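Local coordinates for glycosyl hydrolases family 31 family protein (Aspergillus niger, PDB 6DRU) that releases alpha-xylose from the non-reducing terminal glucose of xyloglucan oligosaccharides, as a retaining-type family 31 glycoside hydrolase, at residues Y228-A242 / F606-D620. Residues are numbered along the deposited sequence; the frame is centred on the assembly and turned at random.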
loop_
_atom_site.group_PDB
_atom_site.type_symbol
_atom_site.label_atom_id
_atom_site.label_comp_id
_atom_site.label_asym_id
_atom_site.label_seq_id
_atom_site.Cartn_x
_atom_site.Cartn_y
_atom_site.Cartn_z
ATOM N N TYR A 228 -19.430 19.414 -35.570
ATOM C CA TYR A 228 -19.607 18.894 -34.219
ATOM C C TYR A 228 -20.874 18.069 -34.063
ATOM O O TYR A 228 -20.941 17.228 -33.160
ATOM C CB TYR A 228 -19.622 20.045 -33.210
ATOM C CG TYR A 228 -18.313 20.791 -33.124
ATOM C CD1 TYR A 228 -18.073 21.910 -33.912
ATOM C CD2 TYR A 228 -17.309 20.370 -32.261
ATOM C CE1 TYR A 228 -16.873 22.591 -33.839
ATOM C CE2 TYR A 228 -16.107 21.045 -32.180
ATOM C CZ TYR A 228 -15.893 22.154 -32.973
ATOM O OH TYR A 228 -14.697 22.830 -32.895
ATOM N N ASP A 229 -21.878 18.290 -34.915
ATOM C CA ASP A 229 -23.095 17.493 -34.837
ATOM C C ASP A 229 -22.813 16.027 -35.131
ATOM O O ASP A 229 -23.481 15.143 -34.582
ATOM C CB ASP A 229 -24.147 18.044 -35.799
ATOM C CG ASP A 229 -24.691 19.389 -35.357
ATOM O OD1 ASP A 229 -24.816 19.602 -34.131
ATOM O OD2 ASP A 229 -24.991 20.231 -36.229
ATOM N N THR A 230 -21.829 15.750 -35.988
ATOM C CA THR A 230 -21.455 14.368 -36.259
ATOM C C THR A 230 -20.717 13.759 -35.074
ATOM O O THR A 230 -20.947 12.594 -34.727
ATOM C CB THR A 230 -20.600 14.288 -37.523
ATOM O OG1 THR A 230 -21.353 14.777 -38.639
ATOM C CG2 THR A 230 -20.183 12.852 -37.796
ATOM N N LEU A 231 -19.826 14.528 -34.443
ATOM C CA LEU A 231 -19.140 14.046 -33.248
ATOM C C LEU A 231 -20.138 13.613 -32.181
ATOM O O LEU A 231 -20.004 12.535 -31.589
ATOM C CB LEU A 231 -18.203 15.126 -32.706
ATOM C CG LEU A 231 -16.879 15.324 -33.441
ATOM C CD1 LEU A 231 -16.093 16.467 -32.822
ATOM C CD2 LEU A 231 -16.063 14.042 -33.413
ATOM N N GLN A 232 -21.157 14.438 -31.929
ATOM C CA GLN A 232 -22.188 14.063 -30.967
ATOM C C GLN A 232 -23.017 12.887 -31.463
ATOM O O GLN A 232 -23.524 12.104 -30.653
ATOM C CB GLN A 232 -23.088 15.260 -30.661
ATOM C CG GLN A 232 -22.407 16.349 -29.852
ATOM C CD GLN A 232 -21.968 15.864 -28.484
ATOM O OE1 GLN A 232 -22.712 15.171 -27.789
ATOM N NE2 GLN A 232 -20.753 16.226 -28.089
ATOM N N GLN A 233 -23.171 12.748 -32.782
ATOM C CA GLN A 233 -23.852 11.574 -33.319
ATOM C C GLN A 233 -23.059 10.306 -33.032
ATOM O O GLN A 233 -23.641 9.253 -32.744
ATOM C CB GLN A 233 -24.074 11.734 -34.822
ATOM C CG GLN A 233 -25.264 10.956 -35.367
ATOM C CD GLN A 233 -25.253 10.872 -36.882
ATOM O OE1 GLN A 233 -24.958 11.850 -37.567
ATOM N NE2 GLN A 233 -25.583 9.700 -37.410
ATOM N N ARG A 234 -21.728 10.391 -33.102
ATOM C CA ARG A 234 -20.882 9.234 -32.832
ATOM C C ARG A 234 -20.790 8.937 -31.340
ATOM O O ARG A 234 -20.799 7.768 -30.938
ATOM C CB ARG A 234 -19.489 9.462 -33.415
ATOM C CG ARG A 234 -19.480 9.796 -34.898
ATOM C CD ARG A 234 -19.664 8.557 -35.755
ATOM N NE ARG A 234 -19.579 8.862 -37.180
ATOM C CZ ARG A 234 -20.632 9.061 -37.967
ATOM N NH1 ARG A 234 -21.858 8.988 -37.469
ATOM N NH2 ARG A 234 -20.459 9.333 -39.253
ATOM N N ILE A 235 -20.694 9.979 -30.509
ATOM C CA ILE A 235 -20.602 9.780 -29.065
ATOM C C ILE A 235 -21.864 9.102 -28.546
ATOM O O ILE A 235 -21.802 8.156 -27.752
ATOM C CB ILE A 235 -20.347 11.120 -28.352
ATOM C CG1 ILE A 235 -18.966 11.670 -28.711
ATOM C CG2 ILE A 235 -20.481 10.963 -26.845
ATOM C CD1 ILE A 235 -18.740 13.096 -28.252
ATOM N N SER A 236 -23.029 9.576 -28.992
ATOM C CA SER A 236 -24.290 8.987 -28.552
ATOM C C SER A 236 -24.450 7.561 -29.060
ATOM O O SER A 236 -25.032 6.720 -28.367
ATOM C CB SER A 236 -25.463 9.853 -29.011
ATOM O OG SER A 236 -25.459 10.014 -30.420
ATOM N N ALA A 237 -23.948 7.267 -30.262
ATOM C CA ALA A 237 -23.973 5.895 -30.753
ATOM C C ALA A 237 -23.051 4.985 -29.954
ATOM O O ALA A 237 -23.263 3.769 -29.933
ATOM C CB ALA A 237 -23.590 5.853 -32.231
ATOM N N LEU A 238 -22.037 5.546 -29.298
ATOM C CA LEU A 238 -21.127 4.754 -28.485
ATOM C C LEU A 238 -21.629 4.576 -27.060
ATOM O O LEU A 238 -21.522 3.481 -26.501
ATOM C CB LEU A 238 -19.742 5.404 -28.458
ATOM C CG LEU A 238 -18.880 5.231 -29.706
ATOM C CD1 LEU A 238 -17.753 6.248 -29.713
ATOM C CD2 LEU A 238 -18.331 3.818 -29.784
ATOM N N THR A 239 -22.194 5.626 -26.464
ATOM C CA THR A 239 -22.505 5.627 -25.043
ATOM C C THR A 239 -23.993 5.658 -24.727
ATOM O O THR A 239 -24.364 5.422 -23.573
ATOM C CB THR A 239 -21.824 6.821 -24.361
ATOM O OG1 THR A 239 -22.364 8.039 -24.885
ATOM C CG2 THR A 239 -20.332 6.788 -24.632
ATOM N N GLY A 240 -24.852 5.939 -25.704
ATOM C CA GLY A 240 -26.279 5.913 -25.447
ATOM C C GLY A 240 -27.081 6.997 -26.137
ATOM O O GLY A 240 -26.702 8.173 -26.133
ATOM N N ARG A 241 -28.199 6.601 -26.740
ATOM C CA ARG A 241 -29.147 7.523 -27.348
ATOM C C ARG A 241 -30.287 7.781 -26.373
ATOM O O ARG A 241 -30.925 6.837 -25.892
ATOM C CB ARG A 241 -29.689 6.962 -28.663
ATOM C CG ARG A 241 -28.689 6.968 -29.807
ATOM C CD ARG A 241 -28.598 8.340 -30.458
ATOM N NE ARG A 241 -27.517 8.407 -31.436
ATOM C CZ ARG A 241 -27.550 7.816 -32.626
ATOM N NH1 ARG A 241 -28.612 7.107 -32.985
ATOM N NH2 ARG A 241 -26.521 7.928 -33.456
ATOM N N ALA A 242 -30.534 9.054 -26.078
ATOM C CA ALA A 242 -31.524 9.403 -25.074
ATOM C C ALA A 242 -32.920 8.964 -25.515
ATOM O O ALA A 242 -33.215 8.901 -26.712
ATOM C CB ALA A 242 -31.515 10.905 -24.812
ATOM N N PHE A 606 -32.737 14.971 -30.407
ATOM C CA PHE A 606 -31.740 14.476 -29.464
ATOM C C PHE A 606 -31.893 12.977 -29.248
ATOM O O PHE A 606 -30.904 12.276 -29.002
ATOM C CB PHE A 606 -31.850 15.230 -28.138
ATOM C CG PHE A 606 -30.810 14.837 -27.127
ATOM C CD1 PHE A 606 -29.462 14.992 -27.407
ATOM C CD2 PHE A 606 -31.178 14.335 -25.892
ATOM C CE1 PHE A 606 -28.500 14.638 -26.478
ATOM C CE2 PHE A 606 -30.220 13.987 -24.957
ATOM C CZ PHE A 606 -28.881 14.132 -25.253
ATOM N N HIS A 607 -33.124 12.470 -29.346
ATOM C CA HIS A 607 -33.365 11.043 -29.185
ATOM C C HIS A 607 -32.903 10.242 -30.397
ATOM O O HIS A 607 -32.531 9.072 -30.257
ATOM C CB HIS A 607 -34.852 10.799 -28.918
ATOM C CG HIS A 607 -35.336 9.457 -29.368
ATOM N ND1 HIS A 607 -34.930 8.280 -28.775
ATOM C CD2 HIS A 607 -36.193 9.103 -30.355
ATOM C CE1 HIS A 607 -35.516 7.261 -29.376
ATOM N NE2 HIS A 607 -36.288 7.732 -30.340
ATOM N N LEU A 608 -32.897 10.851 -31.585
ATOM C CA LEU A 608 -32.575 10.104 -32.796
ATOM C C LEU A 608 -31.096 10.166 -33.159
ATOM O O LEU A 608 -30.503 9.138 -33.502
ATOM C CB LEU A 608 -33.399 10.628 -33.975
ATOM C CG LEU A 608 -34.925 10.581 -33.881
ATOM C CD1 LEU A 608 -35.537 11.344 -35.044
ATOM C CD2 LEU A 608 -35.425 9.149 -33.860
ATOM N N THR A 609 -30.486 11.347 -33.090
ATOM C CA THR A 609 -29.118 11.541 -33.550
ATOM C C THR A 609 -28.174 12.031 -32.463
ATOM O O THR A 609 -26.983 12.212 -32.737
ATOM C CB THR A 609 -29.079 12.516 -34.736
ATOM O OG1 THR A 609 -29.835 13.693 -34.421
ATOM C CG2 THR A 609 -29.654 11.862 -35.983
ATOM N N GLY A 610 -28.668 12.277 -31.252
ATOM C CA GLY A 610 -27.877 12.995 -30.273
ATOM C C GLY A 610 -27.711 14.457 -30.609
ATOM O O GLY A 610 -26.726 15.077 -30.195
ATOM N N ARG A 611 -28.652 15.021 -31.365
ATOM C CA ARG A 611 -28.647 16.432 -31.722
ATOM C C ARG A 611 -28.770 17.269 -30.457
ATOM O O ARG A 611 -29.803 17.223 -29.782
ATOM C CB ARG A 611 -29.793 16.730 -32.689
ATOM C CG ARG A 611 -29.667 18.034 -33.442
ATOM C CD ARG A 611 -28.379 18.056 -34.238
ATOM N NE ARG A 611 -28.270 19.245 -35.075
ATOM C CZ ARG A 611 -28.479 19.248 -36.387
ATOM N NH1 ARG A 611 -28.808 18.123 -37.006
ATOM N NH2 ARG A 611 -28.358 20.373 -37.080
ATOM N N SER A 612 -27.724 18.022 -30.124
ATOM C CA SER A 612 -27.690 18.740 -28.856
ATOM C C SER A 612 -28.847 19.726 -28.754
ATOM O O SER A 612 -29.179 20.426 -29.714
ATOM C CB SER A 612 -26.363 19.475 -28.698
ATOM O OG SER A 612 -25.268 18.581 -28.784
ATOM N N ILE A 613 -29.464 19.774 -27.574
ATOM C CA ILE A 613 -30.636 20.614 -27.355
ATOM C C ILE A 613 -30.200 22.059 -27.155
ATOM O O ILE A 613 -30.459 22.912 -28.011
ATOM C CB ILE A 613 -31.469 20.100 -26.168
ATOM C CG1 ILE A 613 -31.941 18.672 -26.450
ATOM C CG2 ILE A 613 -32.653 21.014 -25.913
ATOM C CD1 ILE A 613 -32.736 18.059 -25.331
ATOM N N MET A 614 -29.538 22.357 -26.041
ATOM C CA MET A 614 -28.923 23.667 -25.879
ATOM C C MET A 614 -27.499 23.598 -26.416
ATOM O O MET A 614 -26.723 22.715 -26.040
ATOM C CB MET A 614 -28.962 24.146 -24.424
ATOM C CG MET A 614 -28.314 23.256 -23.388
ATOM S SD MET A 614 -28.571 23.943 -21.734
ATOM C CE MET A 614 -27.625 25.461 -21.829
ATOM N N ARG A 615 -27.170 24.529 -27.308
ATOM C CA ARG A 615 -26.052 24.370 -28.228
ATOM C C ARG A 615 -25.050 25.504 -28.073
ATOM O O ARG A 615 -25.405 26.673 -28.303
ATOM C CB ARG A 615 -26.573 24.315 -29.668
ATOM C CG ARG A 615 -27.600 23.217 -29.902
ATOM C CD ARG A 615 -28.258 23.325 -31.269
ATOM N NE ARG A 615 -27.306 23.156 -32.362
ATOM C CZ ARG A 615 -26.833 21.983 -32.768
ATOM N NH1 ARG A 615 -27.218 20.865 -32.168
ATOM N NH2 ARG A 615 -25.970 21.928 -33.773
ATOM N N PRO A 616 -23.807 25.220 -27.691
ATOM C CA PRO A 616 -22.772 26.257 -27.739
ATOM C C PRO A 616 -22.565 26.743 -29.165
ATOM O O PRO A 616 -22.801 26.017 -30.133
ATOM C CB PRO A 616 -21.528 25.546 -27.194
ATOM C CG PRO A 616 -21.820 24.085 -27.343
ATOM C CD PRO A 616 -23.295 23.950 -27.155
ATOM N N LEU A 617 -22.113 27.993 -29.284
ATOM C CA LEU A 617 -22.108 28.670 -30.578
ATOM C C LEU A 617 -21.159 28.034 -31.586
ATOM O O LEU A 617 -21.345 28.229 -32.791
ATOM C CB LEU A 617 -21.751 30.147 -30.399
ATOM C CG LEU A 617 -22.759 30.978 -29.602
ATOM C CD1 LEU A 617 -22.347 32.441 -29.565
ATOM C CD2 LEU A 617 -24.160 30.822 -30.178
ATOM N N TYR A 618 -20.153 27.279 -31.137
ATOM C CA TYR A 618 -19.228 26.676 -32.088
ATOM C C TYR A 618 -19.869 25.551 -32.890
ATOM O O TYR A 618 -19.371 25.212 -33.968
ATOM C CB TYR A 618 -17.973 26.161 -31.372
ATOM C CG TYR A 618 -18.219 25.127 -30.292
ATOM C CD1 TYR A 618 -18.492 23.802 -30.616
ATOM C CD2 TYR A 618 -18.150 25.469 -28.948
ATOM C CE1 TYR A 618 -18.709 22.856 -29.635
ATOM C CE2 TYR A 618 -18.361 24.526 -27.959
ATOM C CZ TYR A 618 -18.643 23.222 -28.309
ATOM O OH TYR A 618 -18.858 22.278 -27.331
ATOM N N MET A 619 -20.966 24.972 -32.398
ATOM C CA MET A 619 -21.565 23.842 -33.097
ATOM C C MET A 619 -22.314 24.275 -34.349
ATOM O O MET A 619 -22.475 23.475 -35.279
ATOM C CB MET A 619 -22.500 23.080 -32.162
ATOM C CG MET A 619 -21.773 22.243 -31.129
ATOM S SD MET A 619 -22.792 20.896 -30.511
ATOM C CE MET A 619 -24.169 21.831 -29.896
ATOM N N ASP A 620 -22.784 25.522 -34.395
ATOM C CA ASP A 620 -23.570 26.000 -35.523
ATOM C C ASP A 620 -22.897 27.091 -36.343
ATOM O O ASP A 620 -23.295 27.302 -37.493
ATOM C CB ASP A 620 -24.930 26.527 -35.040
ATOM C CG ASP A 620 -25.929 25.414 -34.778
ATOM O OD1 ASP A 620 -25.896 24.398 -35.506
ATOM O OD2 ASP A 620 -26.753 25.561 -33.850
HETATM O O HOH W 1 -26.259 14.929 -33.630
HETATM O O HOH W 2 -25.477 14.641 -27.730
HETATM O O HOH W 3 -28.538 10.831 -27.531
#
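A charged and water-bridged interface sets helix 228-239, which also packs on strands 176-183 and 187-191 of the N-terminal beta-sheet, against the end of helix 596-609 and the turn into strand 614-615, an outermost strand of the antiparallel C-terminal sheet. Its ionic centre is D229. R615 NH2 meets the syn lone pair of D229 OD1 at 2.6 Å, close to the guanidinium plane and nearly straight (163°), while the same guanidinium grips D620 side-on through NE and NH2. R611 adds charge alone: D229 OD2 lies over the face of its guanidinium, 3.5 Å from NH2, with no N-H aimed at it. At the start of the helix, the edge of the Y618 ring points into the face of Y228, planes 61° apart and centroids 4.8 Å apart; Y228 OH bonds E622. Midway, G610 brings its backbone against Q232 and S236, and the T609 carbonyl receives a CA-H...O contact from Q233. Water joins D229 O to T609 O, and a second joins Q232 OE1 to G610 O; Q232 NE2 bonds A507 O. Past the helix, R241 folds back at chi2 (-81°), laying its guanidinium over the L608-T609 backbone; NE to S236 OG and NH2 to Q233 O pin it against its own helix, with E53 an ionic partner. H607 ND1 donates in its ring plane to A242 O (2.8 Å), and A242 CB packs on F606. R615 thus bridges D229 and D620, probably keeping both ionised despite their proximity, while H607 and water bridges hold the helix and its exit to the turn after helix 596-609.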